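Local coordinates for TssK (Serratia sp. FS14, PDB 5Y0E), which probably serves as a trimeric baseplate component of the bacterial type VI secretion system, at residues L125-E130 with L144-L149; T104-R109 with N160-A165; A4-W9 with E24-G29; W43-L48 with L166-V171. One frame throughout, in Å; residues are numbered along the deposited sequence.

Contact 1 (L125-E130 with L144-L149); sequences LAYENE and LQFGRL
Tyr127 and Phe146 meet through torsions that send their rings to different partners: chi1 of 68° sets CG of Tyr127 between its backbone N and carbonyl carbon, where the ring lies against CB of Phe146, whereas chi1 of -68° sets CG of Phe146 anti to its own carbonyl carbon, and its ring edge comes to Asn129. CE1 of the tyrosine is 3.5 Å from CB of Phe146. The two rings meet obliquely, their planes 32° apart. CB of Asn129 comes up to the rim of the phenylalanine, 3.6 Å from CE2 and near the ring plane, while CB of Arg148 touches Tyr127 CE1 at 3.8 Å. The arginine chain runs extended from CG to NE and crosses the tyrosine at about a right angle. Three hydrogen-bonded pairs, Leu125 with Arg148, Tyr127 with Phe146 and Asn129 with Leu144, are each joined by two backbone bonds, the shortest from Leu144 N to Asn129 O at 2.7 Å. Between them, CA of Ala126 points its hydrogen at O of Phe146 over 3.2 Å. Ala126, Glu128 and Gln145 occupy the reverse face, where Phe114 touches Ala126 and Gln145. Gly147 also pairs with a strand of the second subunit, which continues the sheet across the interface. The arrangement is that of an antiparallel beta hairpin, made by strands 124-131 and 142-155.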
loop_
_atom_site.group_PDB
_atom_site.type_symbol
_atom_site.label_atom_id
_atom_site.label_comp_id
_atom_site.label_asym_id
_atom_site.label_seq_id
_atom_site.Cartn_x
_atom_site.Cartn_y
_atom_site.Cartn_z
ATOM N N LEU A 125 20.066 5.957 -35.160
ATOM C CA LEU A 125 20.873 5.454 -36.238
ATOM C C LEU A 125 19.891 4.943 -37.247
ATOM O O LEU A 125 19.110 4.080 -36.954
ATOM C CB LEU A 125 21.749 4.324 -35.787
ATOM C CG LEU A 125 22.520 3.737 -36.942
ATOM C CD1 LEU A 125 23.596 4.696 -37.372
ATOM C CD2 LEU A 125 23.095 2.402 -36.554
ATOM N N ALA A 126 19.965 5.455 -38.457
ATOM C CA ALA A 126 19.009 5.100 -39.491
ATOM C C ALA A 126 19.381 3.775 -40.137
ATOM O O ALA A 126 20.555 3.492 -40.368
ATOM C CB ALA A 126 18.939 6.193 -40.549
ATOM N N TYR A 127 18.371 2.962 -40.418
ATOM C CA TYR A 127 18.557 1.688 -41.084
ATOM C C TYR A 127 17.391 1.456 -42.032
ATOM O O TYR A 127 16.329 2.065 -41.907
ATOM C CB TYR A 127 18.665 0.541 -40.088
ATOM C CG TYR A 127 17.395 0.239 -39.329
ATOM C CD1 TYR A 127 16.993 1.025 -38.262
ATOM C CD2 TYR A 127 16.621 -0.853 -39.654
ATOM C CE1 TYR A 127 15.861 0.740 -37.565
ATOM C CE2 TYR A 127 15.484 -1.142 -38.960
ATOM C CZ TYR A 127 15.109 -0.343 -37.918
ATOM O OH TYR A 127 13.968 -0.636 -37.232
ATOM N N GLU A 128 17.592 0.562 -42.984
ATOM C CA GLU A 128 16.619 0.363 -44.040
ATOM C C GLU A 128 15.806 -0.893 -43.782
ATOM O O GLU A 128 16.340 -1.906 -43.330
ATOM C CB GLU A 128 17.307 0.272 -45.399
ATOM C CG GLU A 128 16.403 0.650 -46.546
ATOM C CD GLU A 128 16.998 0.292 -47.882
ATOM O OE1 GLU A 128 16.375 -0.505 -48.617
ATOM O OE2 GLU A 128 18.099 0.800 -48.187
ATOM N N ASN A 129 14.508 -0.818 -44.070
ATOM C CA ASN A 129 13.618 -1.964 -43.952
ATOM C C ASN A 129 12.431 -1.755 -44.878
ATOM O O ASN A 129 12.091 -0.625 -45.229
ATOM C CB ASN A 129 13.149 -2.166 -42.510
ATOM C CG ASN A 129 12.935 -3.619 -42.171
ATOM O OD1 ASN A 129 12.833 -4.465 -43.058
ATOM N ND2 ASN A 129 12.875 -3.921 -40.885
ATOM N N GLU A 130 11.800 -2.856 -45.280
ATOM C CA GLU A 130 10.663 -2.784 -46.182
ATOM C C GLU A 130 9.419 -3.382 -45.542
ATOM O O GLU A 130 9.477 -4.432 -44.901
ATOM C CB GLU A 130 10.951 -3.473 -47.514
ATOM C CG GLU A 130 9.978 -2.989 -48.579
ATOM C CD GLU A 130 10.148 -3.598 -49.952
ATOM O OE1 GLU A 130 10.142 -4.840 -50.053
ATOM O OE2 GLU A 130 10.246 -2.823 -50.935
ATOM N N LEU A 144 11.533 1.760 -46.361
ATOM C CA LEU A 144 11.661 2.972 -45.566
ATOM C C LEU A 144 12.938 2.953 -44.745
ATOM O O LEU A 144 13.524 1.906 -44.490
ATOM C CB LEU A 144 10.468 3.176 -44.617
ATOM C CG LEU A 144 9.021 3.123 -45.140
ATOM C CD1 LEU A 144 8.072 3.753 -44.149
ATOM C CD2 LEU A 144 8.866 3.790 -46.481
ATOM N N GLN A 145 13.350 4.133 -44.333
ATOM C CA GLN A 145 14.410 4.294 -43.357
ATOM C C GLN A 145 13.799 4.501 -41.975
ATOM O O GLN A 145 13.105 5.495 -41.734
ATOM C CB GLN A 145 15.321 5.456 -43.734
ATOM C CG GLN A 145 16.615 4.963 -44.318
ATOM C CD GLN A 145 17.506 6.061 -44.825
ATOM O OE1 GLN A 145 17.056 7.159 -45.115
ATOM N NE2 GLN A 145 18.792 5.774 -44.914
ATOM N N PHE A 146 14.053 3.556 -41.083
ATOM C CA PHE A 146 13.624 3.650 -39.701
ATOM C C PHE A 146 14.741 4.196 -38.828
ATOM O O PHE A 146 15.888 4.315 -39.241
ATOM C CB PHE A 146 13.191 2.296 -39.168
ATOM C CG PHE A 146 11.944 1.780 -39.780
ATOM C CD1 PHE A 146 10.713 2.165 -39.295
ATOM C CD2 PHE A 146 11.996 0.878 -40.831
ATOM C CE1 PHE A 146 9.540 1.663 -39.865
ATOM C CE2 PHE A 146 10.837 0.376 -41.398
ATOM C CZ PHE A 146 9.605 0.766 -40.915
ATOM N N GLY A 147 14.380 4.521 -37.598
ATOM C CA GLY A 147 15.327 5.020 -36.611
ATOM C C GLY A 147 15.471 4.030 -35.475
ATOM O O GLY A 147 14.488 3.446 -35.022
ATOM N N ARG A 148 16.686 3.873 -35.013
ATOM C CA ARG A 148 16.986 2.946 -33.969
ATOM C C ARG A 148 17.727 3.678 -32.900
ATOM O O ARG A 148 18.659 4.392 -33.177
ATOM C CB ARG A 148 17.823 1.846 -34.557
ATOM C CG ARG A 148 18.495 0.943 -33.574
ATOM C CD ARG A 148 19.697 0.345 -34.251
ATOM N NE ARG A 148 20.548 -0.392 -33.346
ATOM C CZ ARG A 148 21.155 -1.513 -33.682
ATOM N NH1 ARG A 148 21.927 -2.134 -32.817
ATOM N NH2 ARG A 148 20.992 -1.998 -34.887
ATOM N N LEU A 149 17.277 3.496 -31.670
ATOM C CA LEU A 149 17.837 4.163 -30.509
ATOM C C LEU A 149 19.262 3.805 -30.236
ATOM O O LEU A 149 19.588 2.663 -30.059
ATOM C CB LEU A 149 17.039 3.816 -29.275
ATOM C CG LEU A 149 15.892 4.715 -28.885
ATOM C CD1 LEU A 149 15.309 4.183 -27.613
ATOM C CD2 LEU A 149 16.350 6.127 -28.697
#

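Contact 2 (T104-R109 with N160-A165); sequences TYRAGR and NAEWTA
Thr104 and Glu162 join the loop that follows strand 96-103 to the turn that opens strand 163-174, at one end of two neighbouring antiparallel strands. The turn is type I from Asn160 to Trp163, with an Asx turn in which Glu162 N donates to OD1 of Asn160. One backbone hydrogen bond spans the contact, from Thr104 N to Glu162 O at 2.9 Å; it is fairly straight (162°), yet the donor stands well above the carbonyl plane. The apolar part is small: CG2 of Thr104 lies 3.6 Å from Trp163 N and meets CG2 of Thr164 methyl to methyl at 4.1 Å. The charged part is a salt-bridge network of Arg106, Arg109 and Glu162. The glutamate chain is bent at chi2 (-45°), and Arg109 NH2 donates to its OE2 at 2.7 Å, with guanidinium and carboxylate planes 84° apart. The position of OE2 is uncertain, and the approach of Arg106 NH2 to it is doubtful. Within the 104-109 loop, which ends in a type I turn from Arg106 to Arg109, CB of Arg106 lies over the centre of the Arg109 guanidinium, 3.6 Å above its plane, and OG1 of Thr104 sits at that group's edge, in its plane.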
loop_
_atom_site.group_PDB
_atom_site.type_symbol
_atom_site.label_atom_id
_atom_site.label_comp_id
_atom_site.label_asym_id
_atom_site.label_seq_id
_atom_site.Cartn_x
_atom_site.Cartn_y
_atom_site.Cartn_z
ATOM N N THR A 104 21.199 13.000 -24.808
ATOM C CA THR A 104 20.058 13.875 -24.652
ATOM C C THR A 104 19.758 14.574 -25.973
ATOM O O THR A 104 20.661 14.868 -26.757
ATOM C CB THR A 104 20.335 14.906 -23.572
ATOM O OG1 THR A 104 21.344 15.791 -24.037
ATOM C CG2 THR A 104 20.837 14.233 -22.313
ATOM N N TYR A 105 18.474 14.832 -26.219
ATOM C CA TYR A 105 18.090 15.583 -27.403
ATOM C C TYR A 105 18.541 17.027 -27.277
ATOM O O TYR A 105 18.222 17.700 -26.297
ATOM C CB TYR A 105 16.579 15.546 -27.623
ATOM C CG TYR A 105 16.178 16.306 -28.864
ATOM C CD1 TYR A 105 15.973 17.677 -28.831
ATOM C CD2 TYR A 105 16.048 15.663 -30.080
ATOM C CE1 TYR A 105 15.648 18.371 -29.958
ATOM C CE2 TYR A 105 15.722 16.354 -31.209
ATOM C CZ TYR A 105 15.522 17.707 -31.141
ATOM O OH TYR A 105 15.184 18.412 -32.266
ATOM N N ARG A 106 19.250 17.519 -28.283
ATOM C CA ARG A 106 19.582 18.936 -28.348
ATOM C C ARG A 106 19.370 19.431 -29.765
ATOM O O ARG A 106 19.806 18.790 -30.726
ATOM C CB ARG A 106 21.016 19.225 -27.911
ATOM C CG ARG A 106 21.283 20.712 -27.691
ATOM C CD ARG A 106 20.952 21.101 -26.267
ATOM N NE ARG A 106 21.697 20.253 -25.349
ATOM C CZ ARG A 106 22.850 20.597 -24.782
ATOM N NH1 ARG A 106 23.387 21.789 -25.019
ATOM N NH2 ARG A 106 23.467 19.754 -23.966
ATOM N N ALA A 107 18.703 20.574 -29.891
ATOM C CA ALA A 107 18.400 21.105 -31.210
ATOM C C ALA A 107 19.650 21.550 -31.948
ATOM O O ALA A 107 19.656 21.547 -33.183
ATOM C CB ALA A 107 17.408 22.261 -31.098
ATOM N N GLY A 108 20.707 21.909 -31.224
ATOM C CA GLY A 108 21.972 22.298 -31.821
ATOM C C GLY A 108 22.796 21.171 -32.415
ATOM O O GLY A 108 23.874 21.430 -32.956
ATOM N N ARG A 109 22.326 19.935 -32.338
ATOM C CA ARG A 109 23.070 18.794 -32.831
ATOM C C ARG A 109 22.144 17.931 -33.660
ATOM O O ARG A 109 20.944 17.870 -33.411
ATOM C CB ARG A 109 23.654 17.940 -31.695
ATOM C CG ARG A 109 24.308 18.708 -30.567
ATOM C CD ARG A 109 24.981 17.753 -29.588
ATOM N NE ARG A 109 24.046 16.827 -28.955
ATOM C CZ ARG A 109 23.732 16.846 -27.663
ATOM N NH1 ARG A 109 22.870 15.965 -27.168
ATOM N NH2 ARG A 109 24.294 17.738 -26.862
ATOM N N ASN A 160 28.519 12.437 -18.902
ATOM C CA ASN A 160 28.408 13.871 -18.701
ATOM C C ASN A 160 26.973 14.288 -18.978
ATOM O O ASN A 160 26.112 13.460 -19.265
ATOM C CB ASN A 160 29.404 14.623 -19.584
ATOM C CG ASN A 160 29.206 14.345 -21.041
ATOM O OD1 ASN A 160 28.087 14.281 -21.535
ATOM N ND2 ASN A 160 30.304 14.169 -21.745
ATOM N N ALA A 161 26.724 15.593 -18.932
ATOM C CA ALA A 161 25.381 16.139 -19.090
ATOM C C ALA A 161 24.783 15.917 -20.466
ATOM O O ALA A 161 23.620 16.255 -20.667
ATOM C CB ALA A 161 25.384 17.636 -18.801
ATOM N N GLU A 162 25.531 15.399 -21.422
ATOM C CA GLU A 162 24.947 15.110 -22.718
ATOM C C GLU A 162 24.329 13.733 -22.766
ATOM O O GLU A 162 23.944 13.276 -23.842
ATOM C CB GLU A 162 25.993 15.253 -23.824
ATOM C CG GLU A 162 26.773 16.569 -23.805
ATOM C CD GLU A 162 25.891 17.797 -23.598
ATOM O OE1 GLU A 162 26.308 18.705 -22.852
ATOM O OE2 GLU A 162 24.785 17.871 -24.174
ATOM N N TRP A 163 24.219 13.062 -21.630
ATOM C CA TRP A 163 23.623 11.744 -21.579
ATOM C C TRP A 163 22.705 11.673 -20.379
ATOM O O TRP A 163 22.917 12.366 -19.386
ATOM C CB TRP A 163 24.669 10.637 -21.463
ATOM C CG TRP A 163 25.686 10.609 -22.536
ATOM C CD1 TRP A 163 26.734 11.467 -22.704
ATOM C CD2 TRP A 163 25.775 9.656 -23.596
ATOM N NE1 TRP A 163 27.457 11.112 -23.811
ATOM C CE2 TRP A 163 26.890 10.002 -24.375
ATOM C CE3 TRP A 163 25.021 8.551 -23.963
ATOM C CZ2 TRP A 163 27.260 9.282 -25.488
ATOM C CZ3 TRP A 163 25.388 7.846 -25.064
ATOM C CH2 TRP A 163 26.496 8.208 -25.815
ATOM N N THR A 164 21.668 10.854 -20.491
ATOM C CA THR A 164 21.018 10.302 -19.321
ATOM C C THR A 164 21.306 8.819 -19.307
ATOM O O THR A 164 21.671 8.232 -20.321
ATOM C CB THR A 164 19.505 10.538 -19.289
ATOM O OG1 THR A 164 18.877 9.834 -20.360
ATOM C CG2 THR A 164 19.178 11.999 -19.364
ATOM N N ALA A 165 21.156 8.214 -18.141
ATOM C CA ALA A 165 21.560 6.828 -18.022
ATOM C C ALA A 165 20.820 6.161 -16.884
ATOM O O ALA A 165 20.414 6.809 -15.921
ATOM C CB ALA A 165 23.066 6.713 -17.795
#

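Contact 3 (A4-W9 with E24-G29); sequences AHKVVW and ENYLEG
Lys6 lies over one face of the Tyr26 ring, the two side chains crossing at a slant. Its CB makes a CH-pi contact 4.0 Å from the ring centroid and 16° off the normal, while CA of Lys6 sits above the same ring nearer its rim. Tyr26 leaves helix 17-37 with CG anti to the backbone N (chi1 161°), and its ring lies against the 4-6 backbone. Ala4 O comes to the edge of the ring, in its plane and 3.1 Å from CD1, and His5 O is 3.3 Å from CB of Tyr26. The lysine chain then bends at chi3 (-116°), and CE arrives 3.4 Å from Tyr26 OH. Farther back, CB of Ala4 settles on the helix backbone, 3.5 Å from Asn25 O, and touches CB of Asn25. No hydrogen bond joins the two segments; van der Waals contacts of the ring with the lysine stem and the 4-6 backbone carry the packing. The polar ends look to another chain: Lys6 NZ pairs with Glu24 and Glu28 of the third subunit, and Tyr26 OH bonds to that same Glu28. The chemistry implies that packing of the lysine stem on the ring presents an ammonium and a hydroxyl together at the trimer interface, where the nearby carboxylates would probably keep the lysine charged.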
loop_
_atom_site.group_PDB
_atom_site.type_symbol
_atom_site.label_atom_id
_atom_site.label_comp_id
_atom_site.label_asym_id
_atom_site.label_seq_id
_atom_site.Cartn_x
_atom_site.Cartn_y
_atom_site.Cartn_z
ATOM N N ALA A 4 8.650 21.664 -27.700
ATOM C CA ALA A 4 8.256 21.112 -28.993
ATOM C C ALA A 4 6.829 21.556 -29.293
ATOM O O ALA A 4 5.867 20.944 -28.834
ATOM C CB ALA A 4 8.388 19.594 -29.006
ATOM N N HIS A 5 6.693 22.608 -30.082
ATOM C CA HIS A 5 5.388 23.166 -30.389
ATOM C C HIS A 5 4.755 22.472 -31.588
ATOM O O HIS A 5 5.419 21.799 -32.369
ATOM C CB HIS A 5 5.498 24.663 -30.662
ATOM C CG HIS A 5 6.102 25.441 -29.536
ATOM N ND1 HIS A 5 5.349 25.986 -28.520
ATOM C CD2 HIS A 5 7.388 25.768 -29.270
ATOM C CE1 HIS A 5 6.145 26.618 -27.678
ATOM N NE2 HIS A 5 7.386 26.502 -28.111
ATOM N N LYS A 6 3.464 22.698 -31.733
ATOM C CA LYS A 6 2.656 22.145 -32.792
ATOM C C LYS A 6 2.922 22.766 -34.143
ATOM O O LYS A 6 3.163 23.943 -34.259
ATOM C CB LYS A 6 1.200 22.344 -32.453
ATOM C CG LYS A 6 0.288 21.375 -33.152
ATOM C CD LYS A 6 -1.141 21.796 -32.985
ATOM C CE LYS A 6 -1.902 20.772 -32.193
ATOM N NZ LYS A 6 -2.222 19.600 -33.016
ATOM N N VAL A 7 2.846 21.947 -35.170
ATOM C CA VAL A 7 3.093 22.388 -36.517
ATOM C C VAL A 7 1.806 22.849 -37.177
ATOM O O VAL A 7 0.781 22.219 -37.019
ATOM C CB VAL A 7 3.735 21.241 -37.311
ATOM C CG1 VAL A 7 3.711 21.488 -38.797
ATOM C CG2 VAL A 7 5.152 21.027 -36.849
ATOM N N VAL A 8 1.850 23.974 -37.874
ATOM C CA VAL A 8 0.671 24.466 -38.578
ATOM C C VAL A 8 0.711 24.006 -40.030
ATOM O O VAL A 8 1.504 24.507 -40.828
ATOM C CB VAL A 8 0.565 25.988 -38.500
ATOM C CG1 VAL A 8 -0.748 26.425 -39.093
ATOM C CG2 VAL A 8 0.687 26.439 -37.073
ATOM N N TRP A 9 -0.189 23.109 -40.373
ATOM C CA TRP A 9 -0.320 22.625 -41.722
ATOM C C TRP A 9 -1.309 23.527 -42.458
ATOM O O TRP A 9 -2.497 23.475 -42.228
ATOM C CB TRP A 9 -0.804 21.187 -41.707
ATOM C CG TRP A 9 -0.051 20.390 -40.752
ATOM C CD1 TRP A 9 -0.257 20.313 -39.420
ATOM C CD2 TRP A 9 1.076 19.579 -41.026
ATOM N NE1 TRP A 9 0.656 19.498 -38.849
ATOM C CE2 TRP A 9 1.494 19.036 -39.820
ATOM C CE3 TRP A 9 1.774 19.256 -42.178
ATOM C CZ2 TRP A 9 2.564 18.187 -39.736
ATOM C CZ3 TRP A 9 2.822 18.421 -42.087
ATOM C CH2 TRP A 9 3.212 17.892 -40.886
ATOM N N GLU A 24 6.765 14.994 -34.922
ATOM C CA GLU A 24 7.051 13.892 -34.014
ATOM C C GLU A 24 7.624 14.418 -32.702
ATOM O O GLU A 24 7.282 13.918 -31.626
ATOM C CB GLU A 24 7.986 12.876 -34.677
ATOM C CG GLU A 24 7.258 11.923 -35.641
ATOM C CD GLU A 24 8.133 10.861 -36.322
ATOM O OE1 GLU A 24 7.619 9.767 -36.642
ATOM O OE2 GLU A 24 9.337 11.104 -36.551
ATOM N N ASN A 25 8.453 15.457 -32.762
ATOM C CA ASN A 25 8.905 16.099 -31.533
ATOM C C ASN A 25 7.720 16.572 -30.702
ATOM O O ASN A 25 7.601 16.238 -29.520
ATOM C CB ASN A 25 9.832 17.273 -31.847
ATOM C CG ASN A 25 11.239 16.838 -32.172
ATOM O OD1 ASN A 25 11.517 15.665 -32.375
ATOM N ND2 ASN A 25 12.137 17.793 -32.233
ATOM N N TYR A 26 6.831 17.324 -31.308
ATOM C CA TYR A 26 5.694 17.834 -30.590
ATOM C C TYR A 26 4.856 16.745 -29.959
ATOM O O TYR A 26 4.505 16.818 -28.807
ATOM C CB TYR A 26 4.829 18.696 -31.503
ATOM C CG TYR A 26 3.444 18.893 -30.987
ATOM C CD1 TYR A 26 3.176 19.836 -30.037
ATOM C CD2 TYR A 26 2.418 18.113 -31.424
ATOM C CE1 TYR A 26 1.922 19.997 -29.539
ATOM C CE2 TYR A 26 1.162 18.275 -30.931
ATOM C CZ TYR A 26 0.927 19.222 -29.987
ATOM O OH TYR A 26 -0.318 19.389 -29.502
ATOM N N LEU A 27 4.575 15.712 -30.713
ATOM C CA LEU A 27 3.732 14.655 -30.190
ATOM C C LEU A 27 4.439 13.881 -29.096
ATOM O O LEU A 27 3.832 13.562 -28.070
ATOM C CB LEU A 27 3.315 13.729 -31.316
ATOM C CG LEU A 27 2.269 14.303 -32.253
ATOM C CD1 LEU A 27 2.060 13.332 -33.378
ATOM C CD2 LEU A 27 0.969 14.541 -31.512
ATOM N N GLU A 28 5.719 13.560 -29.304
ATOM C CA GLU A 28 6.497 12.920 -28.250
ATOM C C GLU A 28 6.458 13.748 -26.984
ATOM O O GLU A 28 6.252 13.217 -25.898
ATOM C CB GLU A 28 7.940 12.703 -28.707
ATOM C CG GLU A 28 8.234 11.320 -29.226
ATOM C CD GLU A 28 9.413 11.286 -30.161
ATOM O OE1 GLU A 28 10.237 12.206 -30.089
ATOM O OE2 GLU A 28 9.524 10.349 -30.976
ATOM N N GLY A 29 6.631 15.056 -27.107
ATOM C CA GLY A 29 6.602 15.909 -25.938
ATOM C C GLY A 29 5.248 15.962 -25.275
ATOM O O GLY A 29 5.162 16.100 -24.054
#

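Contact 4 (W43-L48 with L166-V171); sequences WGFLTL and LGVTRV
Phe45 and Leu166 meet where strand 44-50, which turns a corner at Leu46, packs its side chains on strand 163-174 of the mixed sheet; the latter carries a classic beta bulge, Val168 and Thr169 both facing Val98. Leu166 makes the largest contribution, with CG anti to its carbonyl carbon (chi1 -55°) and its two methyls spread over three residues of the facing segment. CD1 lies over one face of the Phe45 ring, 4.0 Å from the centroid in a CH-pi contact, and also meets Gly44 O at 3.8 Å. CD2 comes to the edge of the Trp43 indole, 3.7 Å from CD1 of that tryptophan and near the ring plane. The side chains of Phe45 and Leu166 slide past each other in opposite directions, with CE2 of the ring 3.6 Å from CB of the leucine. At the rim of the same ring, near its plane, stands Gly167 O. The opposite face of Phe45 is covered by CD2 of Leu48, 3.7 Å above the plane and over its centre, so two leucines sandwich the ring. Leu48 CD2 also reaches CG1 of Val168, a looser touch at 4.4 Å. No hydrogen bond crosses. Around it, Ala65 of strand 62-68 and Leu100 of strand 96-103 pack on Phe45, and Trp43 bonds through O to His291 NE2 and through NE1 to Asp292 OD1, just before helix 294-309.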
loop_
_atom_site.group_PDB
_atom_site.type_symbol
_atom_site.label_atom_id
_atom_site.label_comp_id
_atom_site.label_asym_id
_atom_site.label_seq_id
_atom_site.Cartn_x
_atom_site.Cartn_y
_atom_site.Cartn_z
ATOM N N TRP A 43 11.411 6.837 -14.498
ATOM C CA TRP A 43 12.476 6.184 -15.234
ATOM C C TRP A 43 12.883 4.896 -14.545
ATOM O O TRP A 43 12.700 4.741 -13.344
ATOM C CB TRP A 43 13.682 7.102 -15.348
ATOM C CG TRP A 43 14.268 7.426 -14.033
ATOM C CD1 TRP A 43 15.328 6.821 -13.436
ATOM C CD2 TRP A 43 13.812 8.421 -13.123
ATOM N NE1 TRP A 43 15.568 7.386 -12.221
ATOM C CE2 TRP A 43 14.657 8.377 -12.007
ATOM C CE3 TRP A 43 12.774 9.353 -13.148
ATOM C CZ2 TRP A 43 14.501 9.228 -10.926
ATOM C CZ3 TRP A 43 12.614 10.188 -12.086
ATOM C CH2 TRP A 43 13.472 10.126 -10.981
ATOM N N GLY A 44 13.426 3.976 -15.308
ATOM C CA GLY A 44 13.996 2.769 -14.766
ATOM C C GLY A 44 13.728 1.619 -15.691
ATOM O O GLY A 44 13.240 1.800 -16.796
ATOM N N PHE A 45 14.023 0.418 -15.225
ATOM C CA PHE A 45 13.797 -0.801 -15.983
ATOM C C PHE A 45 12.502 -1.462 -15.568
ATOM O O PHE A 45 12.181 -1.537 -14.385
ATOM C CB PHE A 45 14.933 -1.811 -15.794
ATOM C CG PHE A 45 16.188 -1.402 -16.439
ATOM C CD1 PHE A 45 16.394 -1.640 -17.776
ATOM C CD2 PHE A 45 17.157 -0.748 -15.727
ATOM C CE1 PHE A 45 17.535 -1.237 -18.385
ATOM C CE2 PHE A 45 18.307 -0.343 -16.334
ATOM C CZ PHE A 45 18.492 -0.586 -17.669
ATOM N N LEU A 46 11.771 -1.941 -16.561
ATOM C CA LEU A 46 10.749 -2.946 -16.362
ATOM C C LEU A 46 11.327 -4.335 -16.413
ATOM O O LEU A 46 10.883 -5.216 -15.690
ATOM C CB LEU A 46 9.681 -2.843 -17.438
ATOM C CG LEU A 46 8.751 -1.677 -17.297
ATOM C CD1 LEU A 46 8.156 -1.449 -18.630
ATOM C CD2 LEU A 46 7.707 -2.044 -16.280
ATOM N N THR A 47 12.271 -4.544 -17.310
ATOM C CA THR A 47 12.896 -5.828 -17.521
ATOM C C THR A 47 14.365 -5.592 -17.811
ATOM O O THR A 47 14.748 -4.555 -18.353
ATOM C CB THR A 47 12.242 -6.604 -18.668
ATOM O OG1 THR A 47 12.220 -5.804 -19.852
ATOM C CG2 THR A 47 10.847 -6.979 -18.312
ATOM N N LEU A 48 15.185 -6.558 -17.426
ATOM C CA LEU A 48 16.630 -6.437 -17.568
ATOM C C LEU A 48 17.188 -7.842 -17.562
ATOM O O LEU A 48 17.022 -8.558 -16.578
ATOM C CB LEU A 48 17.230 -5.610 -16.437
ATOM C CG LEU A 48 18.692 -5.253 -16.529
ATOM C CD1 LEU A 48 19.013 -4.873 -17.930
ATOM C CD2 LEU A 48 18.968 -4.100 -15.654
ATOM N N LEU A 166 20.686 4.851 -16.995
ATOM C CA LEU A 166 20.161 4.017 -15.936
ATOM C C LEU A 166 21.250 3.050 -15.502
ATOM O O LEU A 166 21.937 2.472 -16.340
ATOM C CB LEU A 166 18.927 3.232 -16.399
ATOM C CG LEU A 166 17.725 3.947 -17.001
ATOM C CD1 LEU A 166 16.759 2.942 -17.554
ATOM C CD2 LEU A 166 17.052 4.791 -15.979
ATOM N N GLY A 167 21.396 2.849 -14.198
ATOM C CA GLY A 167 22.429 1.957 -13.716
ATOM C C GLY A 167 22.066 0.505 -13.946
ATOM O O GLY A 167 20.936 0.090 -13.728
ATOM N N VAL A 168 23.048 -0.286 -14.365
ATOM C CA VAL A 168 22.833 -1.684 -14.702
ATOM C C VAL A 168 23.470 -2.620 -13.683
ATOM O O VAL A 168 22.863 -3.621 -13.297
ATOM C CB VAL A 168 23.356 -1.987 -16.125
ATOM C CG1 VAL A 168 23.253 -3.469 -16.434
ATOM C CG2 VAL A 168 22.624 -1.151 -17.155
ATOM N N THR A 169 24.696 -2.328 -13.252
ATOM C CA THR A 169 25.454 -3.267 -12.444
ATOM C C THR A 169 26.762 -2.627 -12.017
ATOM O O THR A 169 27.124 -1.536 -12.459
ATOM C CB THR A 169 25.718 -4.559 -13.205
ATOM O OG1 THR A 169 26.120 -5.567 -12.288
ATOM C CG2 THR A 169 26.784 -4.356 -14.235
ATOM N N ARG A 170 27.471 -3.328 -11.146
ATOM C CA ARG A 170 28.790 -2.899 -10.700
ATOM C C ARG A 170 29.777 -4.042 -10.851
ATOM O O ARG A 170 29.508 -5.171 -10.426
ATOM C CB ARG A 170 28.764 -2.415 -9.256
ATOM C CG ARG A 170 30.126 -2.379 -8.594
ATOM C CD ARG A 170 30.047 -1.801 -7.182
ATOM N NE ARG A 170 30.128 -0.356 -7.204
ATOM C CZ ARG A 170 31.134 0.337 -6.692
ATOM N NH1 ARG A 170 32.134 -0.290 -6.090
ATOM N NH2 ARG A 170 31.130 1.660 -6.769
ATOM N N VAL A 171 30.908 -3.753 -11.473
ATOM C CA VAL A 171 31.995 -4.719 -11.570
ATOM C C VAL A 171 32.841 -4.614 -10.312
ATOM O O VAL A 171 33.340 -3.539 -9.978
ATOM C CB VAL A 171 32.851 -4.490 -12.821
ATOM C CG1 VAL A 171 33.873 -5.594 -12.921
ATOM C CG2 VAL A 171 31.999 -4.467 -14.068
#

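In the fold
Along the chain contact 3 closes first; contact 1 is nested inside the loop closed by contact 2, which is itself nested inside that of contact 4. Contacts 1, 2 and 4 all reach the six-stranded mixed sheet, and contacts 2 and 4 occupy successive parts of strand 163-174, their centres about 19 Å apart. Contacts 1 and 4 lie farther from each other, about 26 Å between centres. Contact 3, on the N-terminal segment and helix 17-37, meets this region at contact 2, where Tyr105 OH and Asn25 ND2 are 3.1 Å apart in a probable hydrogen bond. Contact 1 touches the second subunit and contact 3 both other subunits, so this end of the chain contributes to trimer assembly.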